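Local coordinates for protein peptidoglycan D,D-transpeptidase PbpA (PDB 3UN7) that probably catalyses the D,D-transpeptidation that cross-links peptidoglycan strands in the mycobacterial cell wall, and binds penicillin, at residues K196-A201 and A321-T326; T396-H401 and N433-L438. All blocks are in the same frame, centred on the assembly; numbering follows the deposited sequence.

Contact 1: residues K196-A201 and A321-T326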
ATOM      1  N   LYS A 196       0.355  11.128 -11.711  1.00 33.64           N
ATOM      2  CA  LYS A 196      -0.400  11.739 -12.814  1.00 33.92           C
ATOM      3  C   LYS A 196      -1.902  11.465 -12.676  1.00 33.49           C
ATOM      4  O   LYS A 196      -2.724  12.142 -13.283  1.00 34.08           O
ATOM      5  CB  LYS A 196       0.126  11.262 -14.167  1.00 34.10           C
ATOM      6  CG  LYS A 196       1.593  11.562 -14.398  1.00 35.26           C
ATOM      7  CD  LYS A 196       2.113  10.860 -15.652  1.00 37.93           C
ATOM      8  CE  LYS A 196       3.568  11.200 -15.914  1.00 38.89           C
ATOM      9  NZ  LYS A 196       4.170  10.258 -16.907  1.00 42.02           N
ATOM     10  N   VAL A 197      -2.263  10.474 -11.868  1.00 32.70           N
ATOM     11  CA  VAL A 197      -3.666  10.258 -11.528  1.00 32.38           C
ATOM     12  C   VAL A 197      -4.194  11.474 -10.748  1.00 32.54           C
ATOM     13  O   VAL A 197      -5.298  11.953 -11.000  1.00 32.34           O
ATOM     14  CB  VAL A 197      -3.861   8.960 -10.707  1.00 32.52           C
ATOM     15  CG1 VAL A 197      -5.282   8.869 -10.168  1.00 32.70           C
ATOM     16  CG2 VAL A 197      -3.527   7.723 -11.563  1.00 30.01           C
ATOM     17  N   ILE A 198      -3.394  11.980  -9.812  1.00 32.41           N
ATOM     18  CA  ILE A 198      -3.803  13.132  -9.011  1.00 32.55           C
ATOM     19  C   ILE A 198      -3.780  14.408  -9.846  1.00 33.27           C
ATOM     20  O   ILE A 198      -4.713  15.220  -9.782  1.00 34.10           O
ATOM     21  CB  ILE A 198      -2.932  13.274  -7.729  1.00 32.82           C
ATOM     22  CG1 ILE A 198      -3.028  12.010  -6.858  1.00 32.69           C
ATOM     23  CG2 ILE A 198      -3.307  14.516  -6.931  1.00 32.41           C
ATOM     24  CD1 ILE A 198      -4.449  11.502  -6.583  1.00 33.25           C
ATOM     25  N   THR A 199      -2.726  14.578 -10.644  1.00 33.20           N
ATOM     26  CA  THR A 199      -2.611  15.741 -11.515  1.00 33.70           C
ATOM     27  C   THR A 199      -3.817  15.795 -12.457  1.00 33.74           C
ATOM     28  O   THR A 199      -4.415  16.860 -12.648  1.00 34.79           O
ATOM     29  CB  THR A 199      -1.289  15.719 -12.324  1.00 33.93           C
ATOM     30  OG1 THR A 199      -0.179  15.592 -11.428  1.00 34.27           O
ATOM     31  CG2 THR A 199      -1.132  16.995 -13.194  1.00 35.06           C
ATOM     32  N   THR A 200      -4.173  14.650 -13.034  1.00 32.70           N
ATOM     33  CA  THR A 200      -5.320  14.555 -13.944  1.00 32.83           C
ATOM     34  C   THR A 200      -6.634  14.870 -13.229  1.00 32.99           C
ATOM     35  O   THR A 200      -7.456  15.626 -13.757  1.00 33.70           O
ATOM     36  CB  THR A 200      -5.402  13.162 -14.610  1.00 32.56           C
ATOM     37  OG1 THR A 200      -4.148  12.872 -15.242  1.00 32.04           O
ATOM     38  CG2 THR A 200      -6.532  13.092 -15.642  1.00 31.18           C
ATOM     39  N   ALA A 201      -6.821  14.286 -12.041  1.00 32.26           N
ATOM     40  CA  ALA A 201      -7.993  14.542 -11.207  1.00 32.50           C
ATOM     41  C   ALA A 201      -8.149  16.041 -10.912  1.00 33.29           C
ATOM     42  O   ALA A 201      -9.241  16.595 -11.034  1.00 33.23           O
ATOM     43  CB  ALA A 201      -7.897  13.749  -9.893  1.00 31.92           C
ATOM     44  N   ALA A 321      -2.535   2.607  -2.970  1.00 28.33           N
ATOM     45  CA  ALA A 321      -3.674   1.665  -3.108  1.00 28.86           C
ATOM     46  C   ALA A 321      -4.993   2.372  -2.847  1.00 29.03           C
ATOM     47  O   ALA A 321      -5.987   2.097  -3.522  1.00 28.14           O
ATOM     48  CB  ALA A 321      -3.542   0.449  -2.159  1.00 28.11           C
ATOM     49  N   GLU A 322      -4.982   3.277  -1.865  1.00 29.43           N
ATOM     50  CA  GLU A 322      -6.165   4.045  -1.466  1.00 32.12           C
ATOM     51  C   GLU A 322      -6.669   4.987  -2.583  1.00 31.00           C
ATOM     52  O   GLU A 322      -7.884   5.149  -2.772  1.00 31.13           O
ATOM     53  CB  GLU A 322      -5.855   4.853  -0.194  1.00 32.09           C
ATOM     54  CG  GLU A 322      -6.835   4.629   0.970  1.00 36.95           C
ATOM     55  CD  GLU A 322      -6.370   5.270   2.286  1.00 37.38           C
ATOM     56  OE1 GLU A 322      -5.206   5.025   2.685  1.00 43.51           O
ATOM     57  OE2 GLU A 322      -7.163   6.010   2.924  1.00 42.79           O
ATOM     58  N   ILE A 323      -5.745   5.624  -3.299  1.00 30.03           N
ATOM     59  CA  ILE A 323      -6.120   6.442  -4.482  1.00 30.27           C
ATOM     60  C   ILE A 323      -6.867   5.581  -5.488  1.00 29.71           C
ATOM     61  O   ILE A 323      -7.955   5.947  -5.955  1.00 30.50           O
ATOM     62  CB  ILE A 323      -4.892   7.111  -5.137  1.00 30.15           C
ATOM     63  CG1 ILE A 323      -4.333   8.195  -4.217  1.00 30.14           C
ATOM     64  CG2 ILE A 323      -5.247   7.745  -6.489  1.00 32.25           C
ATOM     65  CD1 ILE A 323      -2.891   8.560  -4.521  1.00 29.42           C
ATOM     66  N   ALA A 324      -6.301   4.413  -5.795  1.00 29.10           N
ATOM     67  CA  ALA A 324      -6.936   3.475  -6.714  1.00 29.32           C
ATOM     68  C   ALA A 324      -8.306   2.992  -6.173  1.00 29.20           C
ATOM     69  O   ALA A 324      -9.285   2.914  -6.923  1.00 29.08           O
ATOM     70  CB  ALA A 324      -5.991   2.287  -7.008  1.00 28.52           C
ATOM     71  N   ALA A 325      -8.366   2.676  -4.873  1.00 29.10           N
ATOM     72  CA  ALA A 325      -9.613   2.214  -4.223  1.00 28.82           C
ATOM     73  C   ALA A 325     -10.699   3.301  -4.239  1.00 29.75           C
ATOM     74  O   ALA A 325     -11.870   3.026  -4.456  1.00 29.63           O
ATOM     75  CB  ALA A 325      -9.327   1.792  -2.780  1.00 28.92           C
ATOM     76  N   THR A 326     -10.288   4.535  -3.984  1.00 29.63           N
ATOM     77  CA  THR A 326     -11.182   5.697  -4.046  1.00 30.69           C
ATOM     78  C   THR A 326     -11.833   5.881  -5.427  1.00 31.04           C
ATOM     79  O   THR A 326     -13.054   6.013  -5.528  1.00 31.97           O
ATOM     80  CB  THR A 326     -10.425   6.977  -3.581  1.00 30.80           C
ATOM     81  OG1 THR A 326     -10.041   6.797  -2.208  1.00 30.30           O
ATOM     82  CG2 THR A 326     -11.295   8.237  -3.675  1.00 30.90           C
TER

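Contact 2: residues T396-H401 and N433-L438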
ATOM      1  N   THR A 396       0.765   2.336 -14.457  1.00 35.20           N
ATOM      2  CA  THR A 396       2.116   1.860 -14.139  1.00 36.50           C
ATOM      3  C   THR A 396       3.119   2.973 -14.367  1.00 37.47           C
ATOM      4  O   THR A 396       3.014   3.736 -15.334  1.00 39.19           O
ATOM      5  CB  THR A 396       2.530   0.539 -14.881  1.00 37.02           C
ATOM      6  OG1 THR A 396       3.415   0.818 -15.963  1.00 41.73           O
ATOM      7  CG2 THR A 396       1.353  -0.220 -15.393  1.00 34.88           C
ATOM      8  N   GLY A 397       4.075   3.110 -13.455  1.00 37.73           N
ATOM      9  CA  GLY A 397       5.091   4.140 -13.642  1.00 37.37           C
ATOM     10  C   GLY A 397       6.375   3.864 -12.894  1.00 37.42           C
ATOM     11  O   GLY A 397       6.522   2.830 -12.232  1.00 36.52           O
ATOM     12  N   THR A 398       7.308   4.793 -13.031  1.00 36.89           N
ATOM     13  CA  THR A 398       8.564   4.742 -12.314  1.00 37.50           C
ATOM     14  C   THR A 398       8.662   5.989 -11.467  1.00 37.29           C
ATOM     15  O   THR A 398       7.929   6.950 -11.685  1.00 36.15           O
ATOM     16  CB  THR A 398       9.781   4.732 -13.260  1.00 38.37           C
ATOM     17  OG1 THR A 398       9.807   5.953 -13.994  1.00 38.57           O
ATOM     18  CG2 THR A 398       9.702   3.595 -14.230  1.00 39.03           C
ATOM     19  N   ALA A 399       9.580   5.950 -10.505  1.00 37.68           N
ATOM     20  CA  ALA A 399       9.812   7.050  -9.590  1.00 38.38           C
ATOM     21  C   ALA A 399      11.295   7.134  -9.251  1.00 39.26           C
ATOM     22  O   ALA A 399      11.847   6.210  -8.653  1.00 38.86           O
ATOM     23  CB  ALA A 399       8.991   6.855  -8.322  1.00 37.54           C
ATOM     24  N   GLU A 400      11.928   8.236  -9.652  1.00 40.67           N
ATOM     25  CA  GLU A 400      13.294   8.559  -9.241  1.00 42.75           C
ATOM     26  C   GLU A 400      13.349   8.811  -7.738  1.00 43.02           C
ATOM     27  O   GLU A 400      12.354   9.212  -7.147  1.00 42.64           O
ATOM     28  CB  GLU A 400      13.809   9.783 -10.007  1.00 43.27           C
ATOM     29  CG  GLU A 400      13.888   9.576 -11.510  1.00 43.80           C
ATOM     30  CD  GLU A 400      14.760  10.611 -12.222  1.00 46.32           C
ATOM     31  OE1 GLU A 400      15.121  11.652 -11.611  1.00 49.07           O
ATOM     32  OE2 GLU A 400      15.097  10.369 -13.400  1.00 48.40           O
ATOM     33  N   HIS A 401      14.506   8.570  -7.119  1.00 44.50           N
ATOM     34  CA  HIS A 401      14.636   8.687  -5.663  1.00 45.12           C
ATOM     35  C   HIS A 401      16.078   8.928  -5.216  1.00 47.15           C
ATOM     36  O   HIS A 401      17.018   8.719  -5.982  1.00 48.31           O
ATOM     37  CB  HIS A 401      14.094   7.423  -4.963  1.00 44.11           C
ATOM     38  CG  HIS A 401      14.745   6.157  -5.421  1.00 44.18           C
ATOM     39  ND1 HIS A 401      15.734   5.522  -4.697  1.00 45.29           N
ATOM     40  CD2 HIS A 401      14.568   5.419  -6.545  1.00 43.43           C
ATOM     41  CE1 HIS A 401      16.128   4.442  -5.351  1.00 45.50           C
ATOM     42  NE2 HIS A 401      15.441   4.361  -6.478  1.00 42.67           N
ATOM     43  N   ASN A 433      13.731   0.089  -6.770  1.00 35.41           N
ATOM     44  CA  ASN A 433      14.767  -0.031  -7.803  1.00 36.87           C
ATOM     45  C   ASN A 433      14.372  -0.979  -8.943  1.00 37.14           C
ATOM     46  O   ASN A 433      15.229  -1.535  -9.615  1.00 37.68           O
ATOM     47  CB  ASN A 433      16.113  -0.433  -7.181  1.00 38.15           C
ATOM     48  CG  ASN A 433      16.729   0.686  -6.342  1.00 40.56           C
ATOM     49  OD1 ASN A 433      16.066   1.265  -5.496  1.00 43.33           O
ATOM     50  ND2 ASN A 433      18.001   0.992  -6.585  1.00 44.35           N
ATOM     51  N   GLY A 434      13.072  -1.143  -9.150  1.00 36.46           N
ATOM     52  CA  GLY A 434      12.547  -2.143 -10.077  1.00 37.23           C
ATOM     53  C   GLY A 434      12.331  -1.596 -11.480  1.00 38.70           C
ATOM     54  O   GLY A 434      11.912  -2.337 -12.383  1.00 37.84           O
ATOM     55  N   ALA A 435      12.612  -0.305 -11.661  1.00 39.37           N
ATOM     56  CA  ALA A 435      12.415   0.343 -12.953  1.00 41.69           C
ATOM     57  C   ALA A 435      13.171  -0.287 -14.124  1.00 43.67           C
ATOM     58  O   ALA A 435      14.318  -0.725 -14.007  1.00 44.60           O
ATOM     59  CB  ALA A 435      12.699   1.834 -12.887  1.00 41.63           C
ATOM     60  N   ASP A 436      12.452  -0.261 -15.242  1.00 45.31           N
ATOM     61  CA  ASP A 436      12.738  -0.765 -16.578  1.00 47.60           C
ATOM     62  C   ASP A 436      13.465   0.301 -17.401  1.00 48.22           C
ATOM     63  O   ASP A 436      13.360   1.487 -17.092  1.00 47.74           O
ATOM     64  CB  ASP A 436      11.345  -0.883 -17.200  1.00 47.70           C
ATOM     65  CG  ASP A 436      11.166  -2.068 -18.034  1.00 50.04           C
ATOM     66  OD1 ASP A 436      10.376  -2.930 -17.584  1.00 53.62           O
ATOM     67  OD2 ASP A 436      11.753  -2.119 -19.137  1.00 50.29           O
ATOM     68  N   ARG A 437      14.163  -0.095 -18.467  1.00 49.38           N
ATOM     69  CA  ARG A 437      14.644   0.891 -19.453  1.00 50.60           C
ATOM     70  C   ARG A 437      14.081   0.681 -20.875  1.00 50.66           C
ATOM     71  O   ARG A 437      14.389   1.450 -21.796  1.00 51.06           O
ATOM     72  CB  ARG A 437      16.179   0.951 -19.478  1.00 52.34           C
ATOM     73  CG  ARG A 437      16.832   1.715 -18.314  1.00 54.39           C
ATOM     74  CD  ARG A 437      18.293   1.276 -18.180  1.00 60.05           C
ATOM     75  NE  ARG A 437      19.158   2.228 -17.474  1.00 63.69           N
ATOM     76  CZ  ARG A 437      19.575   3.399 -17.962  1.00 66.11           C
ATOM     77  NH1 ARG A 437      20.375   4.172 -17.234  1.00 67.59           N
ATOM     78  NH2 ARG A 437      19.194   3.817 -19.166  1.00 66.84           N
ATOM     79  N   LEU A 438      13.261  -0.356 -21.049  1.00 50.18           N
ATOM     80  CA  LEU A 438      12.746  -0.723 -22.376  1.00 50.32           C
ATOM     81  C   LEU A 438      11.225  -0.632 -22.514  1.00 49.50           C
ATOM     82  O   LEU A 438      10.720  -0.285 -23.583  1.00 49.11           O
ATOM     83  CB  LEU A 438      13.210  -2.129 -22.779  1.00 51.23           C
ATOM     84  CG  LEU A 438      14.644  -2.383 -23.285  1.00 52.68           C
ATOM     85  CD1 LEU A 438      15.208  -1.217 -24.081  1.00 51.44           C
ATOM     86  CD2 LEU A 438      15.557  -2.727 -22.127  1.00 55.54           C
TER

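Contact 1: residues K196-A201 and A321-T326
Ile323 packs its CG2 methyl against both Val197 and Ile198 of the facing helix, and its CD1 against Ile198. It is the one residue of 321-326 that touches 196-201. Its CG2 methyl lies 3.8 Å from Val197 CG1. The same CG2 is 3.8 Å from Ile198 CD1, so a single methyl serves both neighbours. CG2 gets there by standing anti to the backbone N of Ile323, while CG1 lies beside that N, anti to the carbonyl carbon (chi1 -69°). Ile323 CD1 adds a second touch, 3.9 Å from Ile198 CD1. The side chains of Val197 and Ile323 run alongside with their ends pointing opposite ways. That of Ile198 lies roughly perpendicular to Ile323. No hydrogen bond joins the two segments, and the three touching residues are all buried. Within the helix of Ile323, Glu322 O accepts from both the backbone N and OG1 of Thr326, 2.8 Å each, from opposite faces of its plane. Leu269 and Met272 of helix 266-275 also pack on Ile198, and Phe249 of helix 245-251 touches Val197. The contact thus joins helix 317-328 to the central helix 196-205 of the transpeptidase domain. Lys196 NZ bonds Ser252 OG and Asn254 OD1. With Ser193, the probable acyl-ester nucleophile, Lys196 completes the SxxK motif of penicillin-binding proteins.

Contact 2: residues T396-H401 and N433-L438
Thr398 and Ala435 make the apolar part of this contact. Thr398 CG2 comes within 3.7 Å of Ala435 CB. The threonine methyl stands beside its own backbone N, anti to the carbonyl carbon. That follows from OG1 sitting between the N and the carbonyl carbon (chi1 63°). The polar part is His401 with Asn433. Asn433 OD1 approaches the ring obliquely, 3.2 Å from His401 CE1. The ring and amide planes are turned 61° apart. OD1 is also 3.3 Å from His401 NE2, but the angle is poor and no hydrogen bond results. NE2 instead bonds Pro409 O, and the His401 ring stacks with that of His411, whose ND1 pairs with the backbone N of Asn433. Ala399 O meets the His401 ring at its edge, in plane. Within 433-438, Asp436 OD2 takes the N-H of Leu438 at 3.0 Å and 156°, on its anti lone pair. This forms an Asx turn. The segment 396-401 carries the Thr-Gly of the KTG motif, and a backbone bond ties Thr398 to Ser193. With no hydrogen bond between the segments, and the imidazole N-H engaged by Pro409 O and not by Asn433, the chemistry of the contact is consistent with a weak direct hold between the loop and the active-site strand.

Contact 1 is core and contact 2 is surface, though both belong to the transpeptidase domain. They share no helix or strand. Contact 1 pairs two helices, while contact 2 sets the end of strand 393-399, an outermost strand of the five-stranded sheet, and the residues just after it against the loop before helix 446-458. Their centres are 18 Å apart and their nearest atoms about 7 Å, so they do not meet directly. All three touching residues of contact 1 are buried, against none of the four in contact 2. The buried contact is wholly aliphatic. The outer one mixes a methyl touch with an oblique amide-imidazole approach. Both lie near Ser193: contact 1 through the helix that follows it, contact 2 through the KTG strand beside it.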